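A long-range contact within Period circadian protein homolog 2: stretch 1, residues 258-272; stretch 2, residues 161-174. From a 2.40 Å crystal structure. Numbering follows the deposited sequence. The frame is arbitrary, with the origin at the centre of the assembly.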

# COMPACT_ATOMS: atom_id res chain seq x y z
N LYS A 258 5.96 -18.86 -5.00
CA LYS A 258 4.80 -18.60 -4.16
C LYS A 258 4.01 -17.43 -4.72
O LYS A 258 4.58 -16.48 -5.26
CB LYS A 258 5.21 -18.26 -2.73
CG LYS A 258 5.76 -19.41 -1.93
CD LYS A 258 6.11 -18.96 -0.52
CE LYS A 258 6.94 -20.00 0.19
NZ LYS A 258 6.31 -21.35 0.13
N ILE A 259 2.69 -17.51 -4.59
CA ILE A 259 1.79 -16.48 -5.05
C ILE A 259 2.00 -15.22 -4.20
O ILE A 259 2.00 -15.31 -2.97
CB ILE A 259 0.31 -16.95 -4.94
CG1 ILE A 259 -0.03 -17.85 -6.13
CG2 ILE A 259 -0.64 -15.76 -4.82
CD1 ILE A 259 -1.51 -18.18 -6.28
N SER A 260 2.19 -14.07 -4.86
CA SER A 260 2.38 -12.79 -4.19
C SER A 260 1.09 -11.95 -4.16
O SER A 260 0.85 -11.22 -3.20
CB SER A 260 3.47 -11.98 -4.87
OG SER A 260 4.71 -12.65 -4.85
N PHE A 261 0.29 -12.04 -5.22
CA PHE A 261 -0.97 -11.30 -5.31
C PHE A 261 -2.03 -12.11 -6.04
O PHE A 261 -1.72 -12.97 -6.85
CB PHE A 261 -0.83 -10.00 -6.11
CG PHE A 261 0.21 -9.06 -5.61
CD1 PHE A 261 1.49 -9.08 -6.15
CD2 PHE A 261 -0.10 -8.13 -4.62
CE1 PHE A 261 2.45 -8.18 -5.72
CE2 PHE A 261 0.86 -7.22 -4.18
CZ PHE A 261 2.13 -7.24 -4.72
N ILE A 262 -3.30 -11.81 -5.76
CA ILE A 262 -4.42 -12.46 -6.44
C ILE A 262 -5.09 -11.27 -7.11
O ILE A 262 -5.39 -10.29 -6.44
CB ILE A 262 -5.44 -13.03 -5.45
CG1 ILE A 262 -4.78 -14.07 -4.53
CG2 ILE A 262 -6.61 -13.63 -6.22
CD1 ILE A 262 -4.54 -15.41 -5.21
N ILE A 263 -5.29 -11.33 -8.43
CA ILE A 263 -5.94 -10.23 -9.14
C ILE A 263 -7.25 -10.65 -9.76
O ILE A 263 -7.35 -11.72 -10.36
CB ILE A 263 -5.08 -9.68 -10.26
CG1 ILE A 263 -4.47 -10.84 -11.06
CG2 ILE A 263 -4.03 -8.77 -9.70
CD1 ILE A 263 -3.53 -10.40 -12.16
N GLY A 264 -8.26 -9.80 -9.62
CA GLY A 264 -9.56 -10.11 -10.19
C GLY A 264 -10.03 -8.99 -11.09
O GLY A 264 -9.82 -7.81 -10.81
N ARG A 265 -10.67 -9.35 -12.20
CA ARG A 265 -11.19 -8.37 -13.14
C ARG A 265 -12.68 -8.60 -13.12
O ARG A 265 -13.16 -9.62 -13.60
CB ARG A 265 -10.66 -8.62 -14.54
CG ARG A 265 -11.10 -7.56 -15.51
CD ARG A 265 -10.62 -7.86 -16.89
NE ARG A 265 -10.53 -6.64 -17.69
CZ ARG A 265 -11.45 -6.25 -18.55
NH1 ARG A 265 -12.55 -6.98 -18.72
NH2 ARG A 265 -11.27 -5.13 -19.25
N HIS A 266 -13.41 -7.64 -12.56
CA HIS A 266 -14.84 -7.79 -12.42
C HIS A 266 -15.73 -7.04 -13.38
O HIS A 266 -15.42 -5.93 -13.81
CB HIS A 266 -15.23 -7.39 -11.00
CG HIS A 266 -14.35 -8.00 -9.95
ND1 HIS A 266 -13.38 -7.28 -9.28
CD2 HIS A 266 -14.26 -9.26 -9.49
CE1 HIS A 266 -12.73 -8.07 -8.46
NE2 HIS A 266 -13.24 -9.29 -8.56
N LYS A 267 -16.85 -7.66 -13.71
CA LYS A 267 -17.83 -7.06 -14.60
C LYS A 267 -19.13 -7.12 -13.83
O LYS A 267 -19.60 -8.20 -13.47
CB LYS A 267 -17.94 -7.87 -15.89
CG LYS A 267 -18.44 -7.07 -17.08
CD LYS A 267 -19.90 -7.37 -17.41
CE LYS A 267 -20.05 -8.75 -18.05
NZ LYS A 267 -21.48 -9.17 -18.18
N VAL A 268 -19.69 -5.95 -13.52
CA VAL A 268 -20.94 -5.93 -12.79
C VAL A 268 -22.06 -6.18 -13.77
O VAL A 268 -22.36 -5.36 -14.63
CB VAL A 268 -21.14 -4.59 -12.00
CG1 VAL A 268 -20.09 -3.59 -12.38
CG2 VAL A 268 -22.54 -4.05 -12.22
N ARG A 269 -22.66 -7.36 -13.63
CA ARG A 269 -23.74 -7.78 -14.50
C ARG A 269 -25.08 -7.23 -14.01
O ARG A 269 -26.00 -6.99 -14.80
CB ARG A 269 -23.78 -9.30 -14.56
CG ARG A 269 -24.43 -9.86 -15.81
CD ARG A 269 -24.44 -11.37 -15.73
NE ARG A 269 -25.14 -11.82 -14.54
CZ ARG A 269 -24.93 -12.99 -13.95
NH1 ARG A 269 -24.02 -13.82 -14.46
NH2 ARG A 269 -25.61 -13.33 -12.87
N VAL A 270 -25.19 -7.03 -12.70
CA VAL A 270 -26.41 -6.48 -12.10
C VAL A 270 -26.06 -5.44 -11.04
O VAL A 270 -25.52 -5.77 -9.99
CB VAL A 270 -27.28 -7.59 -11.46
CG1 VAL A 270 -28.53 -6.98 -10.88
CG2 VAL A 270 -27.63 -8.65 -12.50
N GLY A 271 -26.35 -4.18 -11.34
CA GLY A 271 -26.07 -3.11 -10.41
C GLY A 271 -26.98 -3.19 -9.20
O GLY A 271 -27.81 -4.10 -9.12
N PRO A 272 -26.85 -2.25 -8.25
CA PRO A 272 -27.67 -2.22 -7.03
C PRO A 272 -29.10 -1.73 -7.26
O PRO A 272 -29.42 -1.22 -8.33
CB PRO A 272 -26.88 -1.28 -6.12
CG PRO A 272 -26.39 -0.26 -7.10
CD PRO A 272 -25.94 -1.10 -8.29
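Stretch 2 (161-174) PPEKRIFTTTHTPN

Stretch 2 enters through a short 3-10 segment at Pro162 and Glu163, extends into a strand from Ile166 to His171, and leaves the strand at Thr172, with Pro173 still packed against Ile259 and Ser260. This strand lies antiparallel beside the strand that carries Phe261 to Lys267, their N-to-C directions 153° apart and their axes 4.6 Å apart at closest approach. Three hydrogen-bonded pairs set the register: Ile262 with His171, Gly264 with Thr169 and His266 with Phe167. In the middle pair, Gly264 N donates to Thr169 O at 2.8 Å and Thr169 N to Gly264 O at 3.0 Å. Beyond the last pair, Val268 N reaches Arg165 O at 3.1 Å, so the ladder outlasts the stretch 2 strand by one residue.

Alternation along the strands sorts the side chains onto two faces. Ile262, His266, Phe167, Thr169 and His171 share one. Phe167 takes chi1 p (70°), which brings the end of its side chain nearer stretch 1, and His266 CB lies over the ring face, 4.0 Å from the Phe167 ring centroid. His171 does the same with chi1 p (64°): Ile262 CB sits 3.5 Å from the centroid of the His171 ring, over its face. A beta-branched isoleucine suits this place, being at ease in an extended backbone and offering an aliphatic CH to the ring. Between these pairs lies Gly264, which has no side chain and pairs with Thr169 through its backbone. A water is held nearby, 2.6 Å from Thr169 OG1 and 2.8 Å from His171 ND1, so both side chains find a polar partner on this buried face.

On the other face, Ile263, Arg265 and Lys267 meet Thr170, Thr168 and Ile166. Arg265 has chi1 to chi3 all t, an extended chain whose guanidinium receives Ile166 CG2 over one face; Arg265 NH1 is 3.3 Å from Ile166 CD1. The long aliphatic part of a lysine serves similarly: Lys267 CG packs 3.9 Å from Ile166 CG1. Thr170, with chi1 m, places CG2 3.7 Å from Phe261 CD2, while its OG1 is 3.5 Å from Ile263 CG2. Threonine favours the extended backbone, and its hydroxyl is tolerated at the partly exposed Thr168 and Thr170.

Past the strand of stretch 2 the contact continues. The CA-to-CB bond of Arg165 points toward stretch 1, with Val268 CG1 3.5 Å from Arg165 CB, yet its buried NE has no polar partner. At the other end, Pro173 CG rests 3.4 Å from Ile259 O, and Thr172 OG1 donates to Asn174 OD1 at 2.6 Å, a local bond beside the turn.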

# COMPACT_ATOMS: atom_id res chain seq x y z
N PRO A 161 -22.19 2.33 -19.57
CA PRO A 161 -22.69 1.18 -20.32
C PRO A 161 -22.32 -0.14 -19.62
O PRO A 161 -21.18 -0.34 -19.22
CB PRO A 161 -22.00 1.34 -21.68
CG PRO A 161 -21.85 2.82 -21.81
CD PRO A 161 -21.40 3.23 -20.43
N PRO A 162 -23.29 -1.05 -19.46
CA PRO A 162 -23.05 -2.33 -18.80
C PRO A 162 -21.83 -3.12 -19.30
O PRO A 162 -21.20 -3.84 -18.53
CB PRO A 162 -24.36 -3.08 -19.02
CG PRO A 162 -25.37 -1.98 -18.97
CD PRO A 162 -24.71 -0.92 -19.84
N GLU A 163 -21.51 -3.00 -20.58
CA GLU A 163 -20.38 -3.73 -21.15
C GLU A 163 -19.05 -3.12 -20.73
O GLU A 163 -17.99 -3.66 -21.02
CB GLU A 163 -20.46 -3.75 -22.68
CG GLU A 163 -21.85 -3.92 -23.24
CD GLU A 163 -22.68 -2.65 -23.10
OE1 GLU A 163 -22.28 -1.62 -23.67
OE2 GLU A 163 -23.73 -2.70 -22.42
N LYS A 164 -19.12 -1.98 -20.06
CA LYS A 164 -17.91 -1.30 -19.62
C LYS A 164 -17.86 -1.06 -18.12
O LYS A 164 -17.04 -0.29 -17.64
CB LYS A 164 -17.77 0.02 -20.37
CG LYS A 164 -17.76 -0.14 -21.89
CD LYS A 164 -17.42 1.19 -22.58
CE LYS A 164 -17.41 1.05 -24.10
NZ LYS A 164 -16.90 2.30 -24.75
N ARG A 165 -18.74 -1.72 -17.38
CA ARG A 165 -18.77 -1.59 -15.93
C ARG A 165 -17.79 -2.63 -15.43
O ARG A 165 -18.17 -3.66 -14.88
CB ARG A 165 -20.18 -1.86 -15.39
CG ARG A 165 -21.22 -1.13 -16.21
CD ARG A 165 -22.34 -0.54 -15.39
NE ARG A 165 -23.30 -1.54 -14.97
CZ ARG A 165 -24.58 -1.28 -14.72
NH1 ARG A 165 -25.05 -0.04 -14.86
NH2 ARG A 165 -25.39 -2.25 -14.32
N ILE A 166 -16.52 -2.35 -15.66
CA ILE A 166 -15.42 -3.24 -15.30
C ILE A 166 -14.43 -2.59 -14.36
O ILE A 166 -13.96 -1.47 -14.60
CB ILE A 166 -14.65 -3.67 -16.58
CG1 ILE A 166 -15.61 -4.37 -17.55
CG2 ILE A 166 -13.45 -4.58 -16.23
CD1 ILE A 166 -14.96 -4.75 -18.86
N PHE A 167 -14.11 -3.28 -13.28
CA PHE A 167 -13.12 -2.78 -12.34
C PHE A 167 -12.28 -3.96 -11.84
O PHE A 167 -12.71 -5.12 -11.94
CB PHE A 167 -13.78 -2.05 -11.16
CG PHE A 167 -14.51 -2.95 -10.23
CD1 PHE A 167 -15.81 -3.37 -10.53
CD2 PHE A 167 -13.92 -3.37 -9.05
CE1 PHE A 167 -16.51 -4.19 -9.65
CE2 PHE A 167 -14.61 -4.19 -8.16
CZ PHE A 167 -15.91 -4.60 -8.46
N THR A 168 -11.09 -3.69 -11.33
CA THR A 168 -10.24 -4.76 -10.84
C THR A 168 -9.86 -4.58 -9.37
O THR A 168 -9.88 -3.48 -8.84
CB THR A 168 -8.94 -4.88 -11.65
OG1 THR A 168 -8.06 -3.81 -11.30
CG2 THR A 168 -9.22 -4.81 -13.15
N THR A 169 -9.52 -5.69 -8.73
CA THR A 169 -9.11 -5.69 -7.34
C THR A 169 -7.88 -6.57 -7.24
O THR A 169 -7.73 -7.54 -7.99
CB THR A 169 -10.18 -6.26 -6.43
OG1 THR A 169 -10.46 -7.61 -6.82
CG2 THR A 169 -11.45 -5.44 -6.50
N THR A 170 -7.00 -6.23 -6.30
CA THR A 170 -5.79 -7.00 -6.06
C THR A 170 -5.70 -7.28 -4.57
O THR A 170 -6.03 -6.43 -3.76
CB THR A 170 -4.54 -6.20 -6.47
OG1 THR A 170 -4.64 -5.86 -7.86
CG2 THR A 170 -3.27 -7.01 -6.24
N HIS A 171 -5.30 -8.48 -4.19
CA HIS A 171 -5.14 -8.77 -2.78
C HIS A 171 -3.97 -9.71 -2.48
O HIS A 171 -3.55 -10.49 -3.33
CB HIS A 171 -6.45 -9.27 -2.13
CG HIS A 171 -6.98 -10.58 -2.64
ND1 HIS A 171 -7.93 -10.66 -3.65
CD2 HIS A 171 -6.82 -11.84 -2.18
CE1 HIS A 171 -8.33 -11.91 -3.78
NE2 HIS A 171 -7.67 -12.65 -2.90
N THR A 172 -3.41 -9.57 -1.29
CA THR A 172 -2.29 -10.39 -0.87
C THR A 172 -2.80 -11.74 -0.38
O THR A 172 -4.00 -11.94 -0.21
CB THR A 172 -1.47 -9.68 0.25
OG1 THR A 172 -2.36 -8.95 1.10
CG2 THR A 172 -0.46 -8.72 -0.35
N PRO A 173 -1.89 -12.69 -0.16
CA PRO A 173 -2.34 -14.00 0.30
C PRO A 173 -3.15 -13.97 1.59
O PRO A 173 -4.05 -14.78 1.76
CB PRO A 173 -1.04 -14.78 0.43
CG PRO A 173 -0.18 -14.18 -0.64
CD PRO A 173 -0.44 -12.70 -0.43
N ASN A 174 -2.84 -13.02 2.48
CA ASN A 174 -3.58 -12.91 3.75
C ASN A 174 -5.00 -12.40 3.50
O ASN A 174 -5.76 -12.15 4.43
CB ASN A 174 -2.86 -11.97 4.74
CG ASN A 174 -2.79 -10.54 4.23
OD1 ASN A 174 -3.29 -10.24 3.15
ND2 ASN A 174 -2.16 -9.67 4.99
O HOH W 1 -8.58 -9.24 -5.99